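Local atomic coordinates of outer membrane porin protein 32 (Delftia acidovorans, PDB entry 2FGQ), a protein that forms trimeric, anion-selective channels through the bacterial outer membrane and can bind malate. Residues A[119-124]-A[224-229]; A[163-168]-A[198-203]; A[237-242]-A[263-268]. All blocks are in the same frame, centred on the assembly; numbering follows the deposited sequence.

Contact 1 of 3, residues A[119-124]-A[224-229]; sequences RNWAAG and QQTKFK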
ATOM      1  N   ARG A 119       9.251 -20.517  13.689  1.00 12.83           N
ATOM      2  CA  ARG A 119       9.107 -19.312  14.503  1.00 13.54           C
ATOM      3  C   ARG A 119      10.499 -18.855  14.968  1.00 13.21           C
ATOM      4  O   ARG A 119      11.487 -19.602  14.884  1.00 12.11           O
ATOM      5  CB  ARG A 119       8.077 -19.439  15.633  1.00 15.87           C
ATOM      6  CG  ARG A 119       8.520 -20.250  16.747  1.00 14.94           C
ATOM      7  CD  ARG A 119       7.432 -20.400  17.833  1.00 15.85           C
ATOM      8  NE  ARG A 119       7.087 -19.123  18.469  1.00 15.62           N
ATOM      9  CZ  ARG A 119       7.791 -18.536  19.432  1.00 13.82           C
ATOM     10  NH1 ARG A 119       8.895 -19.080  19.914  1.00 15.24           N
ATOM     11  NH2 ARG A 119       7.402 -17.360  19.901  1.00 18.11           N
ATOM     12  N   ASN A 120      10.586 -17.626  15.416  1.00 12.75           N
ATOM     13  CA  ASN A 120      11.831 -17.045  15.899  1.00 12.49           C
ATOM     14  C   ASN A 120      12.066 -17.405  17.371  1.00 13.67           C
ATOM     15  O   ASN A 120      11.885 -16.602  18.293  1.00 15.01           O
ATOM     16  CB  ASN A 120      11.784 -15.541  15.667  1.00 12.51           C
ATOM     17  CG  ASN A 120      13.089 -14.861  15.954  1.00 12.15           C
ATOM     18  OD1 ASN A 120      14.119 -15.513  16.256  1.00 12.93           O
ATOM     19  ND2 ASN A 120      13.084 -13.527  15.809  1.00 12.65           N
ATOM     20  N   TRP A 121      12.562 -18.612  17.549  1.00 12.87           N
ATOM     21  CA  TRP A 121      12.759 -19.192  18.867  1.00 13.07           C
ATOM     22  C   TRP A 121      13.756 -18.445  19.734  1.00 14.03           C
ATOM     23  O   TRP A 121      13.704 -18.554  20.983  1.00 17.50           O
ATOM     24  CB  TRP A 121      13.204 -20.674  18.751  1.00 12.77           C
ATOM     25  CG  TRP A 121      12.141 -21.584  18.204  1.00 13.17           C
ATOM     26  CD1 TRP A 121      12.067 -22.098  16.953  1.00 13.85           C
ATOM     27  CD2 TRP A 121      11.001 -22.076  18.905  1.00 12.23           C
ATOM     28  NE1 TRP A 121      10.951 -22.887  16.821  1.00 13.34           N
ATOM     29  CE2 TRP A 121      10.266 -22.876  18.009  1.00 12.67           C
ATOM     30  CE3 TRP A 121      10.507 -21.914  20.216  1.00 12.58           C
ATOM     31  CZ2 TRP A 121       9.088 -23.526  18.379  1.00 14.56           C
ATOM     32  CZ3 TRP A 121       9.316 -22.550  20.574  1.00 13.01           C
ATOM     33  CH2 TRP A 121       8.627 -23.341  19.658  1.00 13.32           C
ATOM     34  N   ALA A 122      14.702 -17.745  19.086  1.00 14.30           N
ATOM     35  CA  ALA A 122      15.844 -17.129  19.780  1.00 14.33           C
ATOM     36  C   ALA A 122      15.802 -15.629  19.824  1.00 15.15           C
ATOM     37  O   ALA A 122      16.789 -14.996  20.202  1.00 15.78           O
ATOM     38  CB  ALA A 122      17.120 -17.541  19.102  1.00 14.98           C
ATOM     39  N   ALA A 123      14.691 -15.047  19.406  1.00 15.85           N
ATOM     40  CA  ALA A 123      14.655 -13.587  19.207  1.00 16.21           C
ATOM     41  C   ALA A 123      15.814 -13.078  18.338  1.00 15.70           C
ATOM     42  O   ALA A 123      16.447 -12.027  18.589  1.00 15.95           O
ATOM     43  CB  ALA A 123      14.585 -12.824  20.568  1.00 18.31           C
ATOM     44  N   GLY A 124      16.066 -13.808  17.257  1.00 15.17           N
ATOM     45  CA  GLY A 124      16.948 -13.317  16.215  1.00 14.54           C
ATOM     46  C   GLY A 124      16.495 -11.968  15.681  1.00 13.58           C
ATOM     47  O   GLY A 124      15.302 -11.630  15.676  1.00 13.66           O
ATOM     48  N   GLN A 224      11.093 -31.405  13.530  1.00 13.05           N
ATOM     49  CA  GLN A 224      11.982 -30.335  13.182  1.00 12.32           C
ATOM     50  C   GLN A 224      12.910 -30.006  14.326  1.00 12.41           C
ATOM     51  O   GLN A 224      12.480 -29.967  15.478  1.00 14.90           O
ATOM     52  CB  GLN A 224      11.189 -29.050  12.845  1.00 12.89           C
ATOM     53  CG  GLN A 224      12.018 -27.926  12.256  1.00 13.40           C
ATOM     54  CD  GLN A 224      11.148 -26.742  11.872  1.00 14.91           C
ATOM     55  OE1 GLN A 224      11.048 -26.386  10.665  1.00 18.51           O
ATOM     56  NE2 GLN A 224      10.493 -26.138  12.860  1.00 13.74           N
ATOM     57  N   GLN A 225      14.177 -29.774  13.997  1.00 11.64           N
ATOM     58  CA  GLN A 225      15.130 -29.198  14.946  1.00 11.62           C
ATOM     59  C   GLN A 225      15.607 -27.883  14.401  1.00 11.97           C
ATOM     60  O   GLN A 225      16.080 -27.816  13.267  1.00 11.83           O
ATOM     61  CB  GLN A 225      16.325 -30.108  15.207  1.00 12.52           C
ATOM     62  CG  GLN A 225      17.272 -29.501  16.200  1.00 15.31           C
ATOM     63  CD  GLN A 225      18.368 -30.454  16.616  1.00 18.85           C
ATOM     64  OE1 GLN A 225      19.452 -30.419  16.051  1.00 25.18           O
ATOM     65  NE2 GLN A 225      18.081 -31.335  17.566  1.00 22.53           N
ATOM     66  N   THR A 226      15.449 -26.835  15.219  1.00 11.80           N
ATOM     67  CA  THR A 226      15.922 -25.504  14.876  1.00 12.42           C
ATOM     68  C   THR A 226      16.964 -25.113  15.907  1.00 12.72           C
ATOM     69  O   THR A 226      16.680 -25.113  17.109  1.00 14.26           O
ATOM     70  CB  THR A 226      14.761 -24.553  14.958  1.00 12.25           C
ATOM     71  OG1 THR A 226      13.733 -25.010  14.072  1.00 14.92           O
ATOM     72  CG2 THR A 226      15.178 -23.191  14.429  1.00 13.64           C
ATOM     73  N   LYS A 227      18.162 -24.789  15.448  1.00 11.81           N
ATOM     74  CA  LYS A 227      19.244 -24.414  16.351  1.00 14.09           C
ATOM     75  C   LYS A 227      19.771 -23.040  15.955  1.00 13.28           C
ATOM     76  O   LYS A 227      20.235 -22.868  14.830  1.00 15.82           O
ATOM     77  CB  LYS A 227      20.379 -25.446  16.235  1.00 15.84           C
ATOM     78  CG  LYS A 227      21.541 -25.255  17.178  1.00 22.36           C
ATOM     79  CD  LYS A 227      22.512 -26.482  17.286  1.00 27.55           C
ATOM     80  CE  LYS A 227      22.303 -27.529  16.240  1.00 32.50           C
ATOM     81  NZ  LYS A 227      23.588 -28.385  16.062  1.00 37.30           N
ATOM     82  N   PHE A 228      19.710 -22.070  16.862  1.00 12.94           N
ATOM     83  CA  PHE A 228      20.419 -20.824  16.693  1.00 13.72           C
ATOM     84  C   PHE A 228      21.770 -20.976  17.404  1.00 14.04           C
ATOM     85  O   PHE A 228      21.836 -21.013  18.641  1.00 16.21           O
ATOM     86  CB  PHE A 228      19.638 -19.656  17.281  1.00 12.92           C
ATOM     87  CG  PHE A 228      18.391 -19.224  16.517  1.00 13.77           C
ATOM     88  CD1 PHE A 228      17.208 -19.904  16.620  1.00 12.78           C
ATOM     89  CD2 PHE A 228      18.407 -18.067  15.765  1.00 11.52           C
ATOM     90  CE1 PHE A 228      16.045 -19.458  15.970  1.00 13.60           C
ATOM     91  CE2 PHE A 228      17.246 -17.564  15.146  1.00 13.43           C
ATOM     92  CZ  PHE A 228      16.074 -18.244  15.252  1.00 12.79           C
ATOM     93  N   LYS A 229      22.815 -21.103  16.622  1.00 14.30           N
ATOM     94  CA  LYS A 229      24.177 -21.377  17.096  1.00 15.23           C
ATOM     95  C   LYS A 229      25.004 -20.096  16.977  1.00 13.67           C
ATOM     96  O   LYS A 229      25.282 -19.620  15.880  1.00 12.76           O
ATOM     97  CB  LYS A 229      24.799 -22.475  16.243  1.00 17.39           C
ATOM     98  CG  LYS A 229      26.097 -22.989  16.751  1.00 23.78           C
ATOM     99  CD  LYS A 229      26.489 -24.359  16.134  1.00 30.03           C
ATOM    100  CE  LYS A 229      27.994 -24.430  15.918  1.00 34.82           C
ATOM    101  NZ  LYS A 229      28.749 -24.077  17.155  1.00 37.60           N
TER
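A122 and W121, in a loop turn, face F228 and T226 of a barrel strand. Segment 119-124 has no regular structure and makes a type I turn from N120 to A123. Segment 224-229 is part of the strand 218-230. The backbones come no closer than 6.6 Å between the CA atoms of A122 and F228, so side chains make the contact. F228 carries most of it. Its CG is anti to the carbonyl carbon (chi1 -72°), and the ring reaches from the strand to the turn. A122 CB sits over one ring face, 3.4 Å from the F228 ring centroid and 16° off the normal, a CH-pi contact. The packing is tight, with A122 CB 3.3 Å from F228 CG. N120 OD1 lies 3.5 Å from F228 CZ, its amide plane turned 26° from the ring. That amide also ties off the turn: G124 N gives a 2.8 Å hydrogen bond to a lone pair of N120 OD1, and N120 ND2 donates to G124 O. The indole CD1 of W121 meets T226 CG2 at 4.2 Å, while its NE1 bonds to G117 O. An alanine at F228 would probably leave the A122 methyl without its ring and open a gap between the turn and the strand. The arrangement is typical of trimeric Gram-negative porins, where the long third loop folds into the barrel and packs inside its wall.

Contact 2 of 3, residues A[163-168]-A[198-203]; sequences GTADSV and GLATDR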
ATOM      1  N   GLY A 163      25.419  -5.595  14.541  1.00 15.42           N
ATOM      2  CA  GLY A 163      26.474  -5.946  15.466  1.00 15.36           C
ATOM      3  C   GLY A 163      27.613  -6.648  14.746  1.00 15.60           C
ATOM      4  O   GLY A 163      28.100  -6.140  13.739  1.00 15.76           O
ATOM      5  N   THR A 164      27.997  -7.842  15.204  1.00 15.44           N
ATOM      6  CA  THR A 164      29.118  -8.556  14.584  1.00 15.29           C
ATOM      7  C   THR A 164      28.725  -9.412  13.380  1.00 15.70           C
ATOM      8  O   THR A 164      29.574 -10.052  12.790  1.00 17.06           O
ATOM      9  CB  THR A 164      29.844  -9.449  15.581  1.00 15.67           C
ATOM     10  OG1 THR A 164      28.945 -10.453  16.069  1.00 14.60           O
ATOM     11  CG2 THR A 164      30.323  -8.624  16.783  1.00 17.53           C
ATOM     12  N   ALA A 165      27.444  -9.419  13.024  1.00 15.10           N
ATOM     13  CA  ALA A 165      26.965 -10.139  11.847  1.00 15.54           C
ATOM     14  C   ALA A 165      26.929  -9.195  10.648  1.00 14.75           C
ATOM     15  O   ALA A 165      26.246  -8.193  10.711  1.00 16.72           O
ATOM     16  CB  ALA A 165      25.590 -10.676  12.104  1.00 15.65           C
ATOM     17  N   ASP A 166      27.689  -9.509   9.596  1.00 14.64           N
ATOM     18  CA  ASP A 166      27.717  -8.714   8.364  1.00 15.44           C
ATOM     19  C   ASP A 166      27.128  -9.437   7.165  1.00 14.82           C
ATOM     20  O   ASP A 166      27.332  -9.033   6.013  1.00 15.51           O
ATOM     21  CB  ASP A 166      29.113  -8.185   8.066  1.00 16.00           C
ATOM     22  CG  ASP A 166      30.114  -9.251   7.718  1.00 20.76           C
ATOM     23  OD1 ASP A 166      29.809 -10.466   7.817  1.00 24.53           O
ATOM     24  OD2 ASP A 166      31.262  -8.904   7.307  1.00 26.52           O
ATOM     25  N   SER A 167      26.333 -10.467   7.434  1.00 13.72           N
ATOM     26  CA  SER A 167      25.630 -11.188   6.378  1.00 14.06           C
ATOM     27  C   SER A 167      24.217 -11.567   6.806  1.00 13.25           C
ATOM     28  O   SER A 167      23.674 -12.606   6.393  1.00 13.49           O
ATOM     29  CB  SER A 167      26.431 -12.404   5.893  1.00 14.71           C
ATOM     30  OG  SER A 167      26.688 -13.350   6.920  1.00 16.87           O
ATOM     31  N   VAL A 168      23.597 -10.687   7.580  1.00 12.42           N
ATOM     32  CA  VAL A 168      22.255 -10.935   8.099  1.00 12.53           C
ATOM     33  C   VAL A 168      21.278 -11.132   6.937  1.00 11.97           C
ATOM     34  O   VAL A 168      21.305 -10.367   5.974  1.00 12.64           O
ATOM     35  CB  VAL A 168      21.759  -9.807   9.022  1.00 12.88           C
ATOM     36  CG1 VAL A 168      20.352 -10.075   9.512  1.00 13.13           C
ATOM     37  CG2 VAL A 168      22.681  -9.653  10.216  1.00 14.82           C
ATOM     38  N   GLY A 198      22.965  -8.723  19.060  1.00 13.79           N
ATOM     39  CA  GLY A 198      24.065  -8.112  18.369  1.00 14.26           C
ATOM     40  C   GLY A 198      25.251  -9.009  18.058  1.00 13.77           C
ATOM     41  O   GLY A 198      26.253  -8.541  17.548  1.00 15.67           O
ATOM     42  N   LEU A 199      25.122 -10.308  18.299  1.00 13.88           N
ATOM     43  CA  LEU A 199      26.202 -11.278  18.066  1.00 13.84           C
ATOM     44  C   LEU A 199      25.825 -12.244  16.940  1.00 13.17           C
ATOM     45  O   LEU A 199      24.741 -12.843  16.958  1.00 13.16           O
ATOM     46  CB  LEU A 199      26.516 -12.065  19.344  1.00 13.95           C
ATOM     47  CG  LEU A 199      27.504 -11.388  20.318  1.00 16.03           C
ATOM     48  CD1 LEU A 199      27.035 -10.057  20.772  1.00 18.92           C
ATOM     49  CD2 LEU A 199      27.693 -12.307  21.540  1.00 17.89           C
ATOM     50  N   ALA A 200      26.744 -12.417  15.999  1.00 12.91           N
ATOM     51  CA  ALA A 200      26.524 -13.241  14.807  1.00 13.18           C
ATOM     52  C   ALA A 200      26.124 -14.652  15.230  1.00 12.92           C
ATOM     53  O   ALA A 200      26.743 -15.229  16.128  1.00 13.35           O
ATOM     54  CB  ALA A 200      27.781 -13.296  13.972  1.00 13.41           C
ATOM     55  N   THR A 201      25.116 -15.185  14.552  1.00 12.87           N
ATOM     56  CA  THR A 201      24.458 -16.446  14.916  1.00 12.45           C
ATOM     57  C   THR A 201      23.959 -17.102  13.633  1.00 12.96           C
ATOM     58  O   THR A 201      23.451 -16.425  12.748  1.00 13.30           O
ATOM     59  CB  THR A 201      23.276 -16.170  15.851  1.00 12.86           C
ATOM     60  OG1 THR A 201      23.733 -15.629  17.099  1.00 14.07           O
ATOM     61  CG2 THR A 201      22.499 -17.402  16.229  1.00 13.62           C
ATOM     62  N   ASP A 202      24.172 -18.401  13.509  1.00 12.26           N
ATOM     63  CA  ASP A 202      23.571 -19.189  12.433  1.00 13.01           C
ATOM     64  C   ASP A 202      22.241 -19.748  12.917  1.00 13.24           C
ATOM     65  O   ASP A 202      22.136 -20.252  14.028  1.00 14.83           O
ATOM     66  CB  ASP A 202      24.430 -20.404  12.081  1.00 13.93           C
ATOM     67  CG  ASP A 202      25.726 -20.067  11.413  1.00 17.27           C
ATOM     68  OD1 ASP A 202      25.937 -18.936  10.935  1.00 18.45           O
ATOM     69  OD2 ASP A 202      26.654 -20.926  11.354  1.00 23.91           O
ATOM     70  N   ARG A 203      21.244 -19.721  12.054  1.00 12.31           N
ATOM     71  CA  ARG A 203      19.977 -20.362  12.298  1.00 12.33           C
ATOM     72  C   ARG A 203      19.948 -21.599  11.400  1.00 12.13           C
ATOM     73  O   ARG A 203      19.768 -21.504  10.189  1.00 13.06           O
ATOM     74  CB  ARG A 203      18.816 -19.414  11.948  1.00 11.91           C
ATOM     75  CG  ARG A 203      17.436 -19.947  12.232  1.00 13.72           C
ATOM     76  CD  ARG A 203      16.339 -19.114  11.599  1.00 13.54           C
ATOM     77  NE  ARG A 203      15.009 -19.376  12.143  1.00 12.81           N
ATOM     78  CZ  ARG A 203      14.294 -20.474  11.880  1.00 13.98           C
ATOM     79  NH1 ARG A 203      14.741 -21.394  11.017  1.00 13.40           N
ATOM     80  NH2 ARG A 203      13.111 -20.614  12.441  1.00 14.95           N
TER
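T164 carries both hydrogen bonds between 163-168 and 198-203. The contact joins a loop of the 16-stranded porin barrel, between strands 148-155 and 171-179, to the start of strand 199-213. T164 N donates to G198 O over 3.0 Å. Its side chain takes the second bond. OG1 stands between the backbone N and the carbonyl carbon (chi1 62°), the crowded position, and there it accepts the N-H of A200. The hydroxyl oxygen is thus the acceptor for A200 N, with T164 OG1 and A200 N 3.0 Å apart. A200 also has a backbone bond with D231. CG2 of T164 is anti to the carbonyl carbon and passes 4.1 Å from G198 O. G163, at positive phi, brings its CA to 3.3 Å from G198 O, a CA-H...O contact. A165 points its methyl at the strand, and A165 CB meets A200 CB at 3.9 Å. A195 of strand 183-196 also touches the A165 methyl. On the strand, T201 OG1 stands beside the backbone N, anti to the carbonyl carbon. From there it bonds back to its own segment: T201 OG1 donates to L199 O from 36° above the carbonyl plane, at 3.0 Å.

Contact 3 of 3, residues A[237-242]-A[263-268]; sequences KTNSYM and DQKAID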
ATOM      1  N   LYS A 237      18.321 -24.139  21.070  1.00 13.42           N
ATOM      2  CA  LYS A 237      17.910 -25.298  20.296  1.00 13.69           C
ATOM      3  C   LYS A 237      16.479 -25.655  20.688  1.00 13.07           C
ATOM      4  O   LYS A 237      16.161 -25.744  21.859  1.00 13.57           O
ATOM      5  CB  LYS A 237      18.859 -26.492  20.552  1.00 14.60           C
ATOM      6  CG  LYS A 237      18.510 -27.702  19.751  1.00 17.60           C
ATOM      7  CD  LYS A 237      19.697 -28.707  19.744  1.00 25.88           C
ATOM      8  CE  LYS A 237      19.604 -29.647  20.844  1.00 29.10           C
ATOM      9  NZ  LYS A 237      20.849 -30.571  20.823  1.00 32.79           N
ATOM     10  N   THR A 238      15.656 -25.953  19.690  1.00 12.38           N
ATOM     11  CA  THR A 238      14.297 -26.345  19.897  1.00 12.75           C
ATOM     12  C   THR A 238      13.967 -27.521  18.984  1.00 12.68           C
ATOM     13  O   THR A 238      14.246 -27.465  17.779  1.00 13.99           O
ATOM     14  CB  THR A 238      13.347 -25.173  19.542  1.00 13.64           C
ATOM     15  OG1 THR A 238      13.716 -23.995  20.291  1.00 15.38           O
ATOM     16  CG2 THR A 238      11.908 -25.498  19.948  1.00 13.78           C
ATOM     17  N   ASN A 239      13.410 -28.588  19.566  1.00 12.38           N
ATOM     18  CA  ASN A 239      12.883 -29.725  18.827  1.00 12.68           C
ATOM     19  C   ASN A 239      11.365 -29.618  18.818  1.00 12.57           C
ATOM     20  O   ASN A 239      10.728 -29.543  19.889  1.00 14.03           O
ATOM     21  CB  ASN A 239      13.317 -31.028  19.499  1.00 13.72           C
ATOM     22  CG  ASN A 239      14.833 -31.251  19.466  1.00 16.23           C
ATOM     23  OD1 ASN A 239      15.524 -30.795  18.574  1.00 17.72           O
ATOM     24  ND2 ASN A 239      15.340 -32.008  20.462  1.00 17.02           N
ATOM     25  N   SER A 240      10.782 -29.685  17.627  1.00 12.66           N
ATOM     26  CA  SER A 240       9.343 -29.509  17.453  1.00 12.89           C
ATOM     27  C   SER A 240       8.761 -30.715  16.734  1.00 13.16           C
ATOM     28  O   SER A 240       9.349 -31.218  15.789  1.00 14.93           O
ATOM     29  CB  SER A 240       9.035 -28.235  16.650  1.00 14.65           C
ATOM     30  OG  SER A 240       9.566 -27.066  17.274  1.00 14.73           O
ATOM     31  N   TYR A 241       7.625 -31.195  17.202  1.00 13.88           N
ATOM     32  CA  TYR A 241       7.014 -32.427  16.705  1.00 14.27           C
ATOM     33  C   TYR A 241       5.526 -32.209  16.496  1.00 14.40           C
ATOM     34  O   TYR A 241       4.902 -31.502  17.267  1.00 14.52           O
ATOM     35  CB  TYR A 241       7.119 -33.524  17.765  1.00 15.48           C
ATOM     36  CG  TYR A 241       8.492 -33.781  18.360  1.00 17.09           C
ATOM     37  CD1 TYR A 241       9.015 -32.969  19.344  1.00 16.19           C
ATOM     38  CD2 TYR A 241       9.224 -34.873  17.977  1.00 20.95           C
ATOM     39  CE1 TYR A 241      10.250 -33.222  19.908  1.00 18.86           C
ATOM     40  CE2 TYR A 241      10.485 -35.142  18.537  1.00 22.17           C
ATOM     41  CZ  TYR A 241      10.989 -34.290  19.501  1.00 20.51           C
ATOM     42  OH  TYR A 241      12.214 -34.543  20.091  1.00 23.23           O
ATOM     43  N   MET A 242       4.951 -32.814  15.463  1.00 13.77           N
ATOM     44  CA  MET A 242       3.497 -32.689  15.236  1.00 14.37           C
ATOM     45  C   MET A 242       2.983 -33.960  14.566  1.00 14.29           C
ATOM     46  O   MET A 242       3.689 -34.580  13.758  1.00 13.08           O
ATOM     47  CB  MET A 242       3.254 -31.446  14.376  1.00 16.55           C
ATOM     48  CG  MET A 242       1.963 -31.240  13.686  1.00 24.41           C
ATOM     49  SD  MET A 242       2.421 -30.791  11.848  1.00 29.95           S
ATOM     50  CE  MET A 242       1.817 -32.383  11.368  1.00 29.29           C
ATOM     51  N   ASP A 263       9.921 -28.692  22.442  1.00 14.40           N
ATOM     52  CA  ASP A 263      10.934 -28.941  23.450  1.00 15.34           C
ATOM     53  C   ASP A 263      12.014 -27.885  23.344  1.00 14.17           C
ATOM     54  O   ASP A 263      12.880 -27.937  22.476  1.00 13.22           O
ATOM     55  CB  ASP A 263      11.489 -30.339  23.287  1.00 15.53           C
ATOM     56  CG  ASP A 263      12.395 -30.739  24.420  1.00 20.42           C
ATOM     57  OD1 ASP A 263      12.588 -29.947  25.378  1.00 22.85           O
ATOM     58  OD2 ASP A 263      12.942 -31.850  24.420  1.00 26.46           O
ATOM     59  N   GLN A 264      11.916 -26.899  24.229  1.00 14.05           N
ATOM     60  CA  GLN A 264      12.703 -25.687  24.198  1.00 14.46           C
ATOM     61  C   GLN A 264      13.905 -25.855  25.109  1.00 14.68           C
ATOM     62  O   GLN A 264      13.827 -25.602  26.298  1.00 15.14           O
ATOM     63  CB  GLN A 264      11.821 -24.511  24.631  1.00 14.19           C
ATOM     64  CG  GLN A 264      10.642 -24.340  23.708  1.00 15.44           C
ATOM     65  CD  GLN A 264       9.445 -23.698  24.392  1.00 14.29           C
ATOM     66  OE1 GLN A 264       8.518 -24.403  24.906  1.00 18.13           O
ATOM     67  NE2 GLN A 264       9.447 -22.376  24.418  1.00 12.01           N
ATOM     68  N   LYS A 265      15.015 -26.299  24.535  1.00 14.75           N
ATOM     69  CA  LYS A 265      16.181 -26.711  25.345  1.00 16.15           C
ATOM     70  C   LYS A 265      16.811 -25.597  26.119  1.00 16.29           C
ATOM     71  O   LYS A 265      17.359 -25.829  27.200  1.00 17.99           O
ATOM     72  CB  LYS A 265      17.246 -27.433  24.516  1.00 16.59           C
ATOM     73  CG  LYS A 265      16.715 -28.621  23.796  1.00 17.91           C
ATOM     74  CD  LYS A 265      16.248 -29.709  24.736  1.00 20.72           C
ATOM     75  CE  LYS A 265      16.181 -31.056  24.066  1.00 24.56           C
ATOM     76  NZ  LYS A 265      15.670 -32.108  24.992  1.00 25.60           N
ATOM     77  N   ALA A 266      16.749 -24.376  25.610  1.00 16.31           N
ATOM     78  CA  ALA A 266      17.438 -23.295  26.260  1.00 17.69           C
ATOM     79  C   ALA A 266      16.796 -22.917  27.585  1.00 18.19           C
ATOM     80  O   ALA A 266      17.465 -22.298  28.412  1.00 20.93           O
ATOM     81  CB  ALA A 266      17.517 -22.073  25.333  1.00 18.76           C
ATOM     82  N   ILE A 267      15.523 -23.243  27.780  1.00 17.94           N
ATOM     83  CA  ILE A 267      14.831 -22.994  29.035  1.00 16.93           C
ATOM     84  C   ILE A 267      14.386 -24.303  29.714  1.00 17.07           C
ATOM     85  O   ILE A 267      13.586 -24.274  30.654  1.00 18.32           O
ATOM     86  CB  ILE A 267      13.610 -22.014  28.795  1.00 16.80           C
ATOM     87  CG1 ILE A 267      12.689 -22.564  27.709  1.00 14.90           C
ATOM     88  CG2 ILE A 267      14.145 -20.654  28.409  1.00 18.81           C
ATOM     89  CD1 ILE A 267      11.336 -21.957  27.684  1.00 15.68           C
ATOM     90  N   ASP A 268      14.892 -25.436  29.233  1.00 18.19           N
ATOM     91  CA  ASP A 268      14.547 -26.784  29.726  1.00 18.78           C
ATOM     92  C   ASP A 268      13.042 -26.926  29.948  1.00 17.64           C
ATOM     93  O   ASP A 268      12.614 -27.373  30.995  1.00 19.71           O
ATOM     94  CB  ASP A 268      15.304 -27.157  31.036  1.00 19.38           C
ATOM     95  CG  ASP A 268      14.948 -28.612  31.547  1.00 25.11           C
ATOM     96  OD1 ASP A 268      14.893 -28.846  32.799  1.00 30.08           O
ATOM     97  OD2 ASP A 268      14.692 -29.590  30.773  1.00 28.82           O
TER
HETATM   98  O   HOH W   1      15.205 -23.397  23.256  1.00 19.76           O
HETATM   99  O   HOH W   2      13.251 -33.332  22.205  1.00 23.80           O
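D263, K265 and K237 have the most surface buried where 237-242 meets 263-268. D263 pairs with N239 through two backbone hydrogen bonds. D263 N to N239 O is the shorter, at 2.8 Å, and N239 N to D263 O closes the pair. The D263 side chain leaves on the same face of the sheet as N239, with CG anti to the backbone N (chi1 -171°). Its OD2 takes a salt bridge from K265 NZ at 2.8 Å, met from above the carboxylate plane. It also accepts a hydrogen bond from water 2, which N239 ND2 and Y241 OH hold as well. N239 OD1 accepts a hydrogen bond from Q225 NE2. These are strands 235-249 and 253-264, an antiparallel hairpin of the porin barrel. K265 N donates to K237 O at 3.0 Å. The chi2 torsion (-65°) turns CD of K265 back; further along, K265 CE passes 3.8 Å from N239 ND2. K237 CE lies 4.3 Å from K265 CG, but the two ammonium groups stay apart, with K237 NZ 6.8 Å from K265 NZ. Water 1 accepts from A266 N and donates to K237 O. On the other face T238 CG2 lies beside Q264 CG, 4.1 Å away.

Overall arrangement
All three contacts reach one barrel sheet, on successive strands. Contact 1 sits in the middle. Its centre lies about 9 Å from that of contact 3 and about 14 Å from that of contact 2. It touches both. Towards contact 2, K229 N is 2.8 Å from D202 O, probably a hydrogen bond, and R203 NH2 probably bonds to R119 O. Towards contact 3, Q224 O is 2.8 Å from S240 N, probably a hydrogen bond, and W121 packs on T238 and S240. Contacts 2 and 3 do not meet; their nearest atoms are about 8 Å apart. The N120 side chain of contact 1 is about 13 Å from the bound D-malate, whose pocket includes R75 and R133.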